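Local coordinates for nucleoside diphosphate kinase (Pyrobaculum aerophilum, PDB 1XQI), which probably transfers the gamma phosphate of ATP to nucleoside diphosphates by a ping-pong mechanism through a phosphorylated active-site intermediate, at residues Glu16-Leu20 and Ala180-Ile184. The protein carries 6 engineered substitutions. Sequence-based numbering, arbitrary orientation.
Sequences EKTLL and AEREI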
loop_
_atom_site.group_PDB
_atom_site.type_symbol
_atom_site.label_atom_id
_atom_site.label_comp_id
_atom_site.label_asym_id
_atom_site.label_seq_id
_atom_site.Cartn_x
_atom_site.Cartn_y
_atom_site.Cartn_z
ATOM N N GLU A 16 11.406 -13.381 11.168
ATOM C CA GLU A 16 12.232 -12.310 10.595
ATOM C C GLU A 16 11.448 -11.396 9.624
ATOM O O GLU A 16 10.493 -11.825 8.978
ATOM C CB GLU A 16 13.456 -12.976 9.925
ATOM C CG GLU A 16 14.224 -12.152 8.914
ATOM C CD GLU A 16 15.540 -12.810 8.452
ATOM O OE1 GLU A 16 16.144 -13.589 9.224
ATOM O OE2 GLU A 16 15.991 -12.551 7.305
ATOM N N LYS A 17 11.839 -10.131 9.554
ATOM C CA LYS A 17 11.120 -9.104 8.822
ATOM C C LYS A 17 12.128 -8.351 8.012
ATOM O O LYS A 17 13.313 -8.317 8.356
ATOM C CB LYS A 17 10.522 -8.093 9.789
ATOM C CG LYS A 17 9.204 -8.451 10.320
ATOM C CD LYS A 17 8.644 -7.366 11.205
ATOM C CE LYS A 17 8.594 -7.815 12.644
ATOM N NZ LYS A 17 9.849 -7.453 13.297
ATOM N N THR A 18 11.691 -7.667 6.977
ATOM C CA THR A 18 12.631 -6.837 6.235
ATOM C C THR A 18 11.918 -5.619 5.682
ATOM O O THR A 18 10.701 -5.612 5.583
ATOM C CB THR A 18 13.339 -7.639 5.110
ATOM O OG1 THR A 18 14.405 -6.855 4.552
ATOM C CG2 THR A 18 12.314 -8.081 4.017
ATOM N N LEU A 19 12.672 -4.588 5.336
ATOM C CA LEU A 19 12.079 -3.365 4.836
ATOM C C LEU A 19 12.349 -3.279 3.339
ATOM O O LEU A 19 13.515 -3.403 2.878
ATOM C CB LEU A 19 12.716 -2.174 5.562
ATOM C CG LEU A 19 12.225 -0.721 5.452
ATOM C CD1 LEU A 19 12.488 -0.137 4.099
ATOM C CD2 LEU A 19 10.757 -0.628 5.814
ATOM N N LEU A 20 11.278 -3.047 2.590
ATOM C CA LEU A 20 11.368 -2.814 1.164
ATOM C C LEU A 20 10.769 -1.451 0.810
ATOM O O LEU A 20 9.699 -1.105 1.286
ATOM C CB LEU A 20 10.678 -3.957 0.387
ATOM C CG LEU A 20 10.870 -3.739 -1.119
ATOM C CD1 LEU A 20 11.963 -4.626 -1.794
ATOM C CD2 LEU A 20 9.520 -3.832 -1.787
ATOM N N ALA A 180 17.748 -4.299 8.904
ATOM C CA ALA A 180 16.281 -4.333 8.835
ATOM C C ALA A 180 15.593 -3.867 10.111
ATOM O O ALA A 180 14.691 -3.041 10.027
ATOM C CB ALA A 180 15.763 -5.703 8.388
ATOM N N GLU A 181 16.000 -4.341 11.292
ATOM C CA GLU A 181 15.385 -3.812 12.537
ATOM C C GLU A 181 15.564 -2.270 12.627
ATOM O O GLU A 181 14.700 -1.552 13.136
ATOM C CB GLU A 181 15.859 -4.560 13.820
ATOM N N ARG A 182 16.645 -1.750 12.058
ATOM C CA ARG A 182 16.851 -0.297 12.069
ATOM C C ARG A 182 15.993 0.467 11.038
ATOM O O ARG A 182 15.355 1.467 11.356
ATOM C CB ARG A 182 18.330 0.012 11.842
ATOM C CG ARG A 182 18.794 1.149 12.668
ATOM C CD ARG A 182 20.029 1.808 12.071
ATOM N NE ARG A 182 19.712 2.594 10.891
ATOM C CZ ARG A 182 20.025 2.252 9.650
ATOM N NH1 ARG A 182 20.680 1.115 9.448
ATOM N NH2 ARG A 182 19.690 3.053 8.631
ATOM N N GLU A 183 15.984 0.001 9.798
ATOM C CA GLU A 183 15.199 0.640 8.762
ATOM C C GLU A 183 13.703 0.501 9.065
ATOM O O GLU A 183 12.941 1.451 8.773
ATOM C CB GLU A 183 15.561 0.092 7.391
ATOM C CG GLU A 183 17.040 0.180 7.092
ATOM C CD GLU A 183 17.418 -0.392 5.718
ATOM O OE1 GLU A 183 18.507 0.007 5.180
ATOM O OE2 GLU A 183 16.640 -1.241 5.189
ATOM N N ILE A 184 13.299 -0.621 9.696
ATOM C CA ILE A 184 11.914 -0.792 10.162
ATOM C C ILE A 184 11.503 0.253 11.211
ATOM O O ILE A 184 10.494 0.951 11.020
ATOM C CB ILE A 184 11.570 -2.224 10.636
ATOM C CG1 ILE A 184 11.550 -3.202 9.472
ATOM C CG2 ILE A 184 10.212 -2.229 11.328
ATOM C CD1 ILE A 184 11.617 -4.669 9.926
#
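Strand 17-20 crosses helix 180-184 at 55°, with 7.1 Å between the axes at closest approach. Lys-17 points toward the helix. CB of Lys-17 lies 3.6 Å from CD1 of Ile-184, and the backbone O of Lys-17 lies 3.6 Å from CB of Ala-180. The CA-to-CB bond of Thr-18 points away from the helix, yet CA of Thr-18 is 4.0 Å from CB of Ala-180. The small alanine lets the two backbones approach to 5.1 Å between the CA atoms of Thr-18 and Ala-180. Leu-19 points back to the helix and is the most covered residue of the strand. CB of Leu-19 meets CG1 of Ile-184 at 4.2 Å, and CG of Leu-19 meets CB of Glu-183 at 3.9 Å. The two segments meet by van der Waals contact alone, without a hydrogen bond or salt bridge between them. OE2 of Glu-183 is hydrogen-bonded to Ser-174 and to His-172, the predicted phosphohistidine, so the contact borders the probable active site. Leu-20 points away from the helix. This is helix-on-sheet packing in the ferredoxin-like alpha/beta sandwich. Strand 17-22 runs between strands 117-123 and 171-173; helix 177-187 covers one face, and helix 127-135 packs on Thr-18 and Leu-20 from the other.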